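AceL NrdHF-1-1 Intein (Metagenome, PDB 6ZGQ) is a naturally split class 3 intein, here a linker-joined, splice-inactive variant of a domain that in its active form would splice itself out of a precursor protein. Local coordinates at residues E6-G11 and S151-S156; F35-K40 and R75-Q80; Y99-E104 and M108-I113; S140-V143 and N149-V152. All coordinates share one frame; numbering follows the deposited sequence. Where two conformers were deposited one is given.

Interaction 1. Residues E6-G11 and S151-S156; sequences EALLVG and SVTGAS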
loop_
_atom_site.group_PDB
_atom_site.type_symbol
_atom_site.label_atom_id
_atom_site.label_comp_id
_atom_site.label_asym_id
_atom_site.label_seq_id
_atom_site.Cartn_x
_atom_site.Cartn_y
_atom_site.Cartn_z
ATOM N N GLU A 6 -1.960 1.924 -11.492
ATOM C CA GLU A 6 -2.463 1.834 -10.103
ATOM C C GLU A 6 -1.502 0.966 -9.254
ATOM O O GLU A 6 -1.941 0.232 -8.357
ATOM C CB GLU A 6 -3.884 1.241 -10.118
ATOM C CG GLU A 6 -4.747 1.601 -8.920
ATOM C CD GLU A 6 -6.234 1.475 -9.202
ATOM O OE1 GLU A 6 -6.719 0.329 -9.318
ATOM O OE2 GLU A 6 -6.919 2.521 -9.310
ATOM N N ALA A 7 -0.199 1.106 -9.521
ATOM C CA ALA A 7 0.841 0.127 -9.171
ATOM C C ALA A 7 1.807 0.656 -8.100
ATOM O O ALA A 7 1.791 1.860 -7.807
ATOM C CB ALA A 7 1.592 -0.237 -10.443
ATOM N N LEU A 8 2.614 -0.251 -7.530
ATOM C CA LEU A 8 3.633 0.051 -6.503
ATOM C C LEU A 8 5.026 -0.146 -7.101
ATOM O O LEU A 8 5.200 -1.088 -7.882
ATOM C CB LEU A 8 3.465 -0.898 -5.309
ATOM C CG LEU A 8 2.092 -0.868 -4.644
ATOM C CD1 LEU A 8 1.877 -2.101 -3.782
ATOM C CD2 LEU A 8 1.940 0.394 -3.813
ATOM N N LEU A 9 5.989 0.703 -6.709
ATOM C CA LEU A 9 7.375 0.655 -7.218
ATOM C C LEU A 9 7.941 -0.746 -7.024
ATOM O O LEU A 9 7.692 -1.355 -5.974
ATOM C CB LEU A 9 8.263 1.668 -6.483
ATOM C CG LEU A 9 9.699 1.775 -7.000
ATOM C CD1 LEU A 9 9.701 2.249 -8.442
ATOM C CD2 LEU A 9 10.519 2.707 -6.130
ATOM N N VAL A 10 8.683 -1.248 -8.019
ATOM C CA VAL A 10 9.353 -2.560 -7.930
ATOM C C VAL A 10 10.156 -2.610 -6.623
ATOM O O VAL A 10 10.686 -1.571 -6.186
ATOM C CB VAL A 10 10.256 -2.852 -9.164
ATOM C CG1 VAL A 10 11.386 -1.837 -9.302
ATOM C CG2 VAL A 10 10.813 -4.271 -9.122
ATOM N N GLY A 11 10.180 -3.788 -5.989
ATOM C CA GLY A 11 10.961 -4.020 -4.780
ATOM C C GLY A 11 10.221 -3.665 -3.508
ATOM O O GLY A 11 10.733 -3.930 -2.423
ATOM N N SER A 151 2.322 -1.275 6.534
ATOM C CA SER A 151 1.187 -0.353 6.348
ATOM C C SER A 151 0.217 -0.927 5.320
ATOM O O SER A 151 0.601 -1.823 4.557
ATOM C CB SER A 151 1.673 1.028 5.904
ATOM O OG SER A 151 2.386 0.973 4.674
ATOM N N VAL A 152 -1.024 -0.426 5.324
ATOM C CA VAL A 152 -2.089 -0.879 4.409
ATOM C C VAL A 152 -2.018 0.011 3.164
ATOM O O VAL A 152 -1.874 1.230 3.300
ATOM C CB VAL A 152 -3.488 -0.813 5.087
ATOM C CG1 VAL A 152 -4.629 -1.110 4.117
ATOM C CG2 VAL A 152 -3.554 -1.773 6.272
ATOM N N THR A 153 -2.061 -0.603 1.979
ATOM C CA THR A 153 -2.080 0.115 0.694
ATOM C C THR A 153 -3.171 -0.492 -0.196
ATOM O O THR A 153 -3.565 -1.640 0.038
ATOM C CB THR A 153 -0.700 0.070 0.006
ATOM O OG1 THR A 153 -0.636 1.129 -0.948
ATOM C CG2 THR A 153 -0.441 -1.272 -0.682
ATOM N N GLY A 154 -3.668 0.272 -1.172
ATOM C CA GLY A 154 -4.737 -0.195 -2.067
ATOM C C GLY A 154 -4.291 -1.295 -3.017
ATOM O O GLY A 154 -3.150 -1.261 -3.501
ATOM N N ALA A 155 -5.186 -2.260 -3.255
ATOM C CA ALA A 155 -5.114 -3.229 -4.364
ATOM C C ALA A 155 -5.682 -2.582 -5.631
ATOM O O ALA A 155 -6.370 -1.559 -5.527
ATOM C CB ALA A 155 -5.904 -4.483 -4.017
ATOM N N SER A 156 -5.351 -3.139 -6.803
ATOM C CA SER A 156 -5.949 -2.735 -8.089
ATOM C C SER A 156 -7.332 -3.381 -8.192
ATOM O O SER A 156 -7.496 -4.541 -7.791
ATOM C CB SER A 156 -5.058 -3.139 -9.272
ATOM O OG SER A 156 -4.399 -4.375 -9.032
#
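The backbone of E6-L8 runs at 133° to that of T153-S156, and the two segments draw closest at E6 and S156, whose CA atoms are 6.1 Å apart; between L8 and T153 the CA spacing widens to 9.2 Å. No hydrogen bond spans the gap, and the contact is made by side chains. L8 and T153 meet tip to tip: CD2 of L8 stands 3.9 Å from OG1 of T153, and CD1 of L8 lies 4.0 Å from CG2 of T153. The threonine hydroxyl, set opposite the backbone N (chi1 -160°), is also hydrogen-bonded to H74 and Q68. In the HINT fold of inteins, both splice junctions converge on the centre of the domain. H74, which also bonds to the carbonyl O of E6, probably corresponds to the conserved block B histidine, and A155 is most likely an engineered alanine at the last intein position. Further along, the extended E6 chain brings OE1 to 3.4 Å from CA of S156, an approach by van der Waals contact. F141, V70 and I23 also touch L8.

Interaction 2. Residues F35-K40 and R75-Q80; sequences FDMNTK and RMIYEQ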
loop_
_atom_site.group_PDB
_atom_site.type_symbol
_atom_site.label_atom_id
_atom_site.label_comp_id
_atom_site.label_asym_id
_atom_site.label_seq_id
_atom_site.Cartn_x
_atom_site.Cartn_y
_atom_site.Cartn_z
ATOM N N PHE A 35 -6.299 -6.660 4.040
ATOM C CA PHE A 35 -7.090 -5.899 5.015
ATOM C C PHE A 35 -8.444 -5.613 4.348
ATOM O O PHE A 35 -8.490 -4.981 3.284
ATOM C CB PHE A 35 -6.346 -4.607 5.379
ATOM C CG PHE A 35 -7.048 -3.726 6.385
ATOM C CD1 PHE A 35 -7.100 -4.076 7.725
ATOM C CD2 PHE A 35 -7.615 -2.521 5.992
ATOM C CE1 PHE A 35 -7.719 -3.252 8.651
ATOM C CE2 PHE A 35 -8.239 -1.695 6.911
ATOM C CZ PHE A 35 -8.296 -2.062 8.242
ATOM N N ASP A 36 -9.526 -6.120 4.947
ATOM C CA ASP A 36 -10.878 -5.950 4.390
ATOM C C ASP A 36 -11.371 -4.545 4.758
ATOM O O ASP A 36 -11.449 -4.220 5.947
ATOM C CB ASP A 36 -11.824 -7.038 4.902
ATOM C CG ASP A 36 -13.190 -6.953 4.266
ATOM O OD1 ASP A 36 -13.979 -6.087 4.694
ATOM O OD2 ASP A 36 -13.451 -7.724 3.321
ATOM N N MET A 37 -11.655 -3.719 3.742
ATOM C CA MET A 37 -12.030 -2.308 3.931
ATOM C C MET A 37 -13.387 -2.172 4.629
ATOM O O MET A 37 -13.606 -1.183 5.336
ATOM C CB MET A 37 -12.064 -1.564 2.592
ATOM C CG MET A 37 -10.694 -1.303 1.994
ATOM S SD MET A 37 -10.839 -0.583 0.353
ATOM C CE MET A 37 -11.308 1.097 0.762
ATOM N N ASN A 38 -14.276 -3.154 4.424
ATOM C CA ASN A 38 -15.636 -3.145 4.994
ATOM C C ASN A 38 -15.647 -3.588 6.468
ATOM O O ASN A 38 -16.402 -3.010 7.262
ATOM C CB ASN A 38 -16.598 -4.021 4.168
ATOM C CG ASN A 38 -16.768 -3.527 2.739
ATOM O OD1 ASN A 38 -16.739 -2.325 2.476
ATOM N ND2 ASN A 38 -16.957 -4.457 1.809
ATOM N N THR A 39 -14.811 -4.579 6.817
ATOM C CA THR A 39 -14.825 -5.227 8.143
ATOM C C THR A 39 -13.628 -4.834 9.032
ATOM O O THR A 39 -13.709 -5.016 10.247
ATOM C CB THR A 39 -14.870 -6.770 8.016
ATOM O OG1 THR A 39 -13.636 -7.242 7.473
ATOM C CG2 THR A 39 -16.026 -7.236 7.126
ATOM N N LYS A 40 -12.552 -4.303 8.428
ATOM C CA LYS A 40 -11.284 -3.941 9.111
ATOM C C LYS A 40 -10.550 -5.169 9.658
ATOM O O LYS A 40 -9.691 -5.017 10.535
ATOM C CB LYS A 40 -11.502 -2.944 10.263
ATOM C CG LYS A 40 -11.930 -1.541 9.857
ATOM C CD LYS A 40 -12.185 -0.689 11.093
ATOM C CE LYS A 40 -12.315 0.790 10.767
ATOM N NZ LYS A 40 -12.525 1.588 12.005
ATOM N N ARG A 75 -4.330 3.385 -5.482
ATOM C CA ARG A 75 -5.343 3.641 -4.454
ATOM C C ARG A 75 -4.648 3.731 -3.088
ATOM O O ARG A 75 -4.027 2.752 -2.644
ATOM C CB ARG A 75 -6.425 2.548 -4.481
ATOM C CG ARG A 75 -7.298 2.597 -5.734
ATOM C CD ARG A 75 -8.133 1.341 -5.920
ATOM N NE ARG A 75 -9.090 1.145 -4.823
ATOM C CZ ARG A 75 -9.008 0.210 -3.872
ATOM N NH1 ARG A 75 -8.016 -0.668 -3.843
ATOM N NH2 ARG A 75 -9.940 0.145 -2.930
ATOM N N MET A 76 -4.693 4.919 -2.471
ATOM C CA MET A 76 -4.228 5.121 -1.094
ATOM C C MET A 76 -5.404 4.819 -0.172
ATOM O O MET A 76 -6.534 5.198 -0.498
ATOM C CB MET A 76 -3.723 6.550 -0.884
ATOM C CG MET A 76 -2.545 6.909 -1.777
ATOM S SD MET A 76 -1.164 5.771 -1.570
ATOM C CE MET A 76 -0.576 6.264 0.050
ATOM N N ILE A 77 -5.126 4.098 0.920
ATOM C CA ILE A 77 -6.124 3.621 1.887
ATOM C C ILE A 77 -5.871 4.375 3.193
ATOM O O ILE A 77 -4.728 4.426 3.668
ATOM C CB ILE A 77 -6.019 2.083 2.077
ATOM C CG1 ILE A 77 -6.222 1.351 0.736
ATOM C CG2 ILE A 77 -7.007 1.574 3.121
ATOM C CD1 ILE A 77 -7.587 1.531 0.096
ATOM N N TYR A 78 -6.920 5.011 3.720
ATOM C CA TYR A 78 -6.849 5.774 4.967
ATOM C C TYR A 78 -8.158 5.562 5.720
ATOM O O TYR A 78 -9.136 5.106 5.109
ATOM C CB TYR A 78 -6.577 7.257 4.675
ATOM C CG TYR A 78 -7.613 7.947 3.821
ATOM C CD1 TYR A 78 -7.550 7.889 2.436
ATOM C CD2 TYR A 78 -8.645 8.673 4.398
ATOM C CE1 TYR A 78 -8.493 8.528 1.652
ATOM C CE2 TYR A 78 -9.597 9.313 3.623
ATOM C CZ TYR A 78 -9.513 9.239 2.247
ATOM O OH TYR A 78 -10.447 9.867 1.463
ATOM N N GLU A 79 -8.141 5.848 7.025
ATOM C CA GLU A 79 -9.336 5.888 7.874
ATOM C C GLU A 79 -9.737 7.356 8.047
ATOM O O GLU A 79 -8.851 8.214 8.193
ATOM C CB GLU A 79 -9.068 5.234 9.241
ATOM C CG GLU A 79 -10.340 5.045 10.062
ATOM C CD GLU A 79 -10.141 4.363 11.402
ATOM O OE1 GLU A 79 -9.021 3.893 11.701
ATOM O OE2 GLU A 79 -11.133 4.295 12.164
ATOM N N GLN A 80 -11.043 7.624 7.966
ATOM C CA GLN A 80 -11.649 8.926 8.299
ATOM C C GLN A 80 -12.999 8.649 8.980
ATOM O O GLN A 80 -13.804 7.864 8.449
ATOM C CB GLN A 80 -11.819 9.776 7.041
ATOM C CG GLN A 80 -12.427 11.144 7.295
ATOM C CD GLN A 80 -12.639 11.915 6.014
ATOM O OE1 GLN A 80 -12.790 11.331 4.942
ATOM N NE2 GLN A 80 -12.655 13.236 6.117
#
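M37 meets R75 and I77 with the end of its side chain, while K40 reaches E79 further along the same strand, and each pair has its own orientation. The thioether sulfur of M37 comes to the edge of the R75 guanidinium, near its plane, with SD 3.5 Å from NH2. Because the methionine bends at its last torsion (chi3 75°), CE turns off that edge and rests 3.8 Å from CD1 of I77. The guanidinium itself is held by other partners: NE pairs with E86, and NH1 bonds to the carbonyls of A155 and K139. K40 and E79 cross at about a right angle. The lysine is extended to its end, and NZ forms a salt bridge with OE2 of E79 at 3.0 Å, arriving from above the carboxylate, 66° out of its plane. E79 binds R112 through its other oxygen, so the carboxylate is shared between two cations, which probably favours its charged form. The loop that presents M37 and K40 is braced internally. OD1 of D36 accepts from N of T39 at 2.7 Å through its anti lone pair, and N of K40 bonds to O of D36 at 2.7 Å, with K40 at positive phi. The result is an Asx motif in the loop between strands 32-35 and 42-45, packed against strand 75-80 of the HINT fold.

Interaction 3. Residues Y99-E104 and M108-I113; sequences YFIIVE and MQIKRI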
loop_
_atom_site.group_PDB
_atom_site.type_symbol
_atom_site.label_atom_id
_atom_site.label_comp_id
_atom_site.label_asym_id
_atom_site.label_seq_id
_atom_site.Cartn_x
_atom_site.Cartn_y
_atom_site.Cartn_z
ATOM N N TYR A 99 -6.294 9.434 8.378
ATOM C CA TYR A 99 -5.229 8.661 9.031
ATOM C C TYR A 99 -4.794 7.498 8.150
ATOM O O TYR A 99 -5.654 6.734 7.708
ATOM C CB TYR A 99 -5.736 8.115 10.370
ATOM C CG TYR A 99 -6.152 9.202 11.323
ATOM C CD1 TYR A 99 -7.421 9.767 11.260
ATOM C CD2 TYR A 99 -5.270 9.683 12.274
ATOM C CE1 TYR A 99 -7.800 10.777 12.129
ATOM C CE2 TYR A 99 -5.636 10.692 13.143
ATOM C CZ TYR A 99 -6.901 11.235 13.072
ATOM O OH TYR A 99 -7.262 12.237 13.940
ATOM N N PHE A 100 -3.482 7.388 7.894
ATOM C CA PHE A 100 -2.882 6.207 7.252
ATOM C C PHE A 100 -2.779 5.085 8.293
ATOM O O PHE A 100 -2.748 5.370 9.503
ATOM C CB PHE A 100 -1.511 6.534 6.635
ATOM C CG PHE A 100 -1.585 7.419 5.419
ATOM C CD1 PHE A 100 -2.304 7.024 4.300
ATOM C CD2 PHE A 100 -0.923 8.640 5.389
ATOM C CE1 PHE A 100 -2.363 7.830 3.176
ATOM C CE2 PHE A 100 -0.993 9.458 4.275
ATOM C CZ PHE A 100 -1.706 9.048 3.164
ATOM N N ILE A 101 -2.741 3.838 7.812
ATOM C CA ILE A 101 -2.880 2.628 8.638
ATOM C C ILE A 101 -1.539 1.878 8.678
ATOM O O ILE A 101 -1.130 1.319 7.654
ATOM C CB ILE A 101 -4.009 1.718 8.085
ATOM C CG1 ILE A 101 -5.311 2.521 7.907
ATOM C CG2 ILE A 101 -4.242 0.513 8.997
ATOM C CD1 ILE A 101 -6.396 1.801 7.124
ATOM N N ILE A 102 -0.869 1.921 9.842
ATOM C CA ILE A 102 0.369 1.177 10.150
ATOM C C ILE A 102 -0.028 -0.081 10.942
ATOM O O ILE A 102 -0.958 -0.018 11.770
ATOM C CB ILE A 102 1.372 2.045 10.965
ATOM C CG1 ILE A 102 1.826 3.271 10.161
ATOM C CG2 ILE A 102 2.594 1.240 11.400
ATOM C CD1 ILE A 102 2.578 4.301 10.979
ATOM N N VAL A 103 0.656 -1.193 10.651
ATOM C CA VAL A 103 0.460 -2.499 11.297
ATOM C C VAL A 103 1.740 -2.801 12.094
ATOM O O VAL A 103 2.776 -3.080 11.487
ATOM C CB VAL A 103 0.194 -3.604 10.243
ATOM C CG1 VAL A 103 -0.289 -4.896 10.893
ATOM C CG2 VAL A 103 -0.807 -3.125 9.194
ATOM N N GLU A 104 1.671 -2.723 13.429
ATOM C CA GLU A 104 2.871 -2.786 14.287
ATOM C C GLU A 104 2.980 -4.160 14.964
ATOM O O GLU A 104 1.948 -4.759 15.321
ATOM C CB GLU A 104 2.907 -1.623 15.306
ATOM C CG GLU A 104 1.609 -1.385 16.063
ATOM C CD GLU A 104 1.674 -0.259 17.078
ATOM O OE1 GLU A 104 2.734 0.394 17.193
ATOM O OE2 GLU A 104 0.649 -0.024 17.761
ATOM N N MET A 108 -0.511 -7.910 14.494
ATOM C CA MET A 108 -1.299 -7.100 13.541
ATOM C C MET A 108 -2.039 -5.959 14.242
ATOM O O MET A 108 -3.227 -5.748 13.987
ATOM C CB MET A 108 -2.299 -7.965 12.761
ATOM C CG MET A 108 -1.698 -9.203 12.115
ATOM S SD MET A 108 -0.300 -8.827 11.048
ATOM C CE MET A 108 0.463 -10.442 10.905
ATOM N N GLN A 109 -1.327 -5.234 15.111
ATOM C CA GLN A 109 -1.889 -4.088 15.865
ATOM C C GLN A 109 -1.947 -2.868 14.937
ATOM O O GLN A 109 -0.924 -2.520 14.329
ATOM C CB GLN A 109 -1.043 -3.805 17.112
ATOM C CG GLN A 109 -1.549 -2.659 17.980
ATOM C CD GLN A 109 -2.568 -3.082 19.034
ATOM O OE1 GLN A 109 -2.711 -4.262 19.357
ATOM N NE2 GLN A 109 -3.269 -2.105 19.593
ATOM N N ILE A 110 -3.135 -2.261 14.809
ATOM C CA ILE A 110 -3.370 -1.088 13.945
ATOM C C ILE A 110 -2.989 0.195 14.688
ATOM O O ILE A 110 -3.513 0.443 15.786
ATOM C CB ILE A 110 -4.848 -0.978 13.507
ATOM C CG1 ILE A 110 -5.302 -2.250 12.778
ATOM C CG2 ILE A 110 -5.043 0.261 12.636
ATOM C CD1 ILE A 110 -6.729 -2.190 12.279
ATOM N N LYS A 111 -2.098 0.989 14.080
ATOM C CA LYS A 111 -1.728 2.338 14.543
ATOM C C LYS A 111 -2.090 3.349 13.460
ATOM O O LYS A 111 -1.585 3.233 12.344
ATOM C CB LYS A 111 -0.224 2.428 14.833
ATOM C CG LYS A 111 0.237 3.833 15.217
ATOM C CD LYS A 111 1.528 3.825 16.015
ATOM C CE LYS A 111 2.739 4.132 15.152
ATOM N NZ LYS A 111 3.961 4.124 15.996
ATOM N N ARG A 112 -2.956 4.311 13.796
ATOM C CA ARG A 112 -3.456 5.315 12.853
ATOM C C ARG A 112 -2.657 6.601 13.073
ATOM O O ARG A 112 -2.647 7.123 14.192
ATOM C CB ARG A 112 -4.966 5.523 13.046
ATOM C CG ARG A 112 -5.784 4.271 12.743
ATOM C CD ARG A 112 -6.786 3.987 13.845
ATOM N NE ARG A 112 -7.589 2.792 13.578
ATOM C CZ ARG A 112 -7.485 1.632 14.222
ATOM N NH1 ARG A 112 -6.594 1.460 15.193
ATOM N NH2 ARG A 112 -8.278 0.625 13.884
ATOM N N ILE A 113 -1.957 7.053 12.025
ATOM C CA ILE A 113 -1.130 8.277 12.061
ATOM C C ILE A 113 -1.791 9.357 11.202
ATOM O O ILE A 113 -2.344 9.032 10.147
ATOM C CB ILE A 113 0.331 8.009 11.615
ATOM C CG1 ILE A 113 0.393 7.360 10.222
ATOM C CG2 ILE A 113 1.031 7.131 12.645
ATOM C CD1 ILE A 113 1.619 7.748 9.429
#
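F100, I102 and E104 pair with I113, K111 and Q109 in an antiparallel hairpin whose strands run 151° apart. Backbone bonds come first. The straightest runs from N of K111 to O of I102 (2.8 Å, 177°); N of E104 also lies 2.8 Å from O of Q109. The terminal bonds from N of F100 and N of Q109 are weak. Apolar contacts follow on both faces. I101 and I110 lie side by side, with CG2 of I101 3.7 Å from CG2 of I110. I102 meets I113 at about a right angle, with CD1 of I102 3.6 Å from CG2 of I113. Charged and polar groups gather near the turn. E104, its CG wedged between backbone N and carbonyl carbon (chi1 48°), lies alongside Q109, and its OE1 comes to 4.1 Å from NZ of K111, beyond a salt bridge. On the I101 and I110 face, the R112 guanidinium, whose partner is E79, lies over CG2 of I110. Three residues between E104 and M108, apparently the linker that fuses the split halves, close the turn. Strand 109-114 flanks one edge of strand 98-104, while 75-80 and 150-154 pair along the other, and F35 and F42 pack against I110.

Interaction 4. Residues S140-V143 and N149-V152; sequences SFVV and NRSV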
loop_
_atom_site.group_PDB
_atom_site.type_symbol
_atom_site.label_atom_id
_atom_site.label_comp_id
_atom_site.label_asym_id
_atom_site.label_seq_id
_atom_site.Cartn_x
_atom_site.Cartn_y
_atom_site.Cartn_z
ATOM N N SER A 140 -7.414 -4.264 -0.338
ATOM C CA SER A 140 -6.188 -3.665 0.228
ATOM C C SER A 140 -5.341 -4.756 0.888
ATOM O O SER A 140 -5.897 -5.782 1.303
ATOM C CB SER A 140 -6.528 -2.555 1.222
ATOM O OG SER A 140 -6.869 -3.080 2.494
ATOM N N PHE A 141 -4.022 -4.539 0.961
ATOM C CA PHE A 141 -3.067 -5.517 1.528
ATOM C C PHE A 141 -1.905 -4.792 2.222
ATOM O O PHE A 141 -1.783 -3.571 2.098
ATOM C CB PHE A 141 -2.585 -6.513 0.455
ATOM C CG PHE A 141 -1.927 -5.868 -0.741
ATOM C CD1 PHE A 141 -0.581 -5.548 -0.716
ATOM C CD2 PHE A 141 -2.657 -5.581 -1.884
ATOM C CE1 PHE A 141 0.027 -4.952 -1.808
ATOM C CE2 PHE A 141 -2.054 -4.986 -2.976
ATOM C CZ PHE A 141 -0.713 -4.664 -2.935
ATOM N N VAL A 142 -1.095 -5.548 2.970
ATOM C CA VAL A 142 -0.028 -5.003 3.829
ATOM C C VAL A 142 1.306 -5.067 3.073
ATOM O O VAL A 142 1.653 -6.118 2.515
ATOM C CB VAL A 142 0.040 -5.754 5.194
ATOM C CG1 VAL A 142 1.144 -5.217 6.099
ATOM C CG2 VAL A 142 -1.293 -5.654 5.924
ATOM N N VAL A 143 2.009 -3.932 3.028
ATOM C CA VAL A 143 3.363 -3.823 2.448
ATOM C C VAL A 143 4.348 -3.475 3.571
ATOM O O VAL A 143 3.942 -2.860 4.568
ATOM C CB VAL A 143 3.438 -2.761 1.315
ATOM C CG1 VAL A 143 2.656 -3.208 0.086
ATOM C CG2 VAL A 143 2.954 -1.392 1.778
ATOM N N ASN A 149 8.778 -1.383 8.484
ATOM C CA ASN A 149 7.450 -0.874 8.882
ATOM C C ASN A 149 6.394 -1.396 7.913
ATOM O O ASN A 149 6.608 -1.333 6.694
ATOM C CB ASN A 149 7.402 0.661 8.894
ATOM C CG ASN A 149 8.473 1.285 9.762
ATOM O OD1 ASN A 149 9.274 2.091 9.287
ATOM N ND2 ASN A 149 8.497 0.919 11.036
ATOM N N ARG A 150 5.277 -1.896 8.451
ATOM C CA ARG A 150 4.159 -2.429 7.662
ATOM C C ARG A 150 3.006 -1.413 7.677
ATOM O O ARG A 150 2.799 -0.737 8.689
ATOM C CB ARG A 150 3.740 -3.811 8.196
ATOM C CG ARG A 150 4.879 -4.817 8.130
ATOM C CD ARG A 150 4.500 -6.267 8.382
ATOM N NE ARG A 150 5.705 -7.072 8.203
ATOM C CZ ARG A 150 6.694 -7.175 9.089
ATOM N NH1 ARG A 150 6.637 -6.556 10.267
ATOM N NH2 ARG A 150 7.755 -7.919 8.797
ATOM N N SER A 151 2.322 -1.275 6.534
ATOM C CA SER A 151 1.187 -0.353 6.348
ATOM C C SER A 151 0.217 -0.927 5.320
ATOM O O SER A 151 0.601 -1.823 4.557
ATOM C CB SER A 151 1.673 1.028 5.904
ATOM O OG SER A 151 2.386 0.973 4.674
ATOM N N VAL A 152 -1.024 -0.426 5.324
ATOM C CA VAL A 152 -2.089 -0.879 4.409
ATOM C C VAL A 152 -2.018 0.011 3.164
ATOM O O VAL A 152 -1.874 1.230 3.300
ATOM C CB VAL A 152 -3.488 -0.813 5.087
ATOM C CG1 VAL A 152 -4.629 -1.110 4.117
ATOM C CG2 VAL A 152 -3.554 -1.773 6.272
HETATM O O HOH W 1 4.931 -0.049 4.377
#
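V143 and S151 are tied by two reciprocal backbone hydrogen bonds, N of V143 to O of S151 and N of S151 to O of V143, both 3.0 Å. A water sits beside this pair, 2.8 Å from OG of S151 and within hydrogen-bonding distance of the carbonyl oxygens of V143 and N149, while the same hydroxyl also takes a bond with Q68. V142 and V152 form the adjoining non-hydrogen-bonded pair. Together these bridges make the antiparallel hairpin of strands 140-144 and 150-154, the last two strands of the HINT fold, leading directly toward the C-terminal splice junction. Packing spreads outward on both faces. CG1 of V142, opposite its backbone N (chi1 180°), is directed across the strands and meets CB of R150 at 3.6 Å; the arginine then extends past the valine and closes a salt bridge with D20. On the other face CG2 of V143 lies 3.8 Å from OG of S151. Toward the hairpin's open end, OG of S140 presses on CG1 of V152 at 3.4 Å, and that hydroxyl is hydrogen-bonded to the carbonyl of F35. L33 and F35 from strand 32-35 pack against V142 and V152 respectively.

How the interactions relate
Along the chain, interactions 2, 3 and 4 follow one another, and all but the final residues of interaction 4 fall within the long span that interaction 1 closes. Their centres lie about 9 to 16 Å apart, with 1 and 4 as close as 3 and 4, and 1 and 3 most distant. All four reach one curled antiparallel sheet. Strand 150-154 serves interactions 1 and 4 and pairs with strand 98-104 of interaction 3, where N of V152 meets O of I101; strand 98-104 in turn neighbours strand 75-80 of interaction 2, whose I77 packs against V152. The sheet thus connects hairpin 98-114, where the split halves are apparently joined, to the region where both splice junctions probably meet.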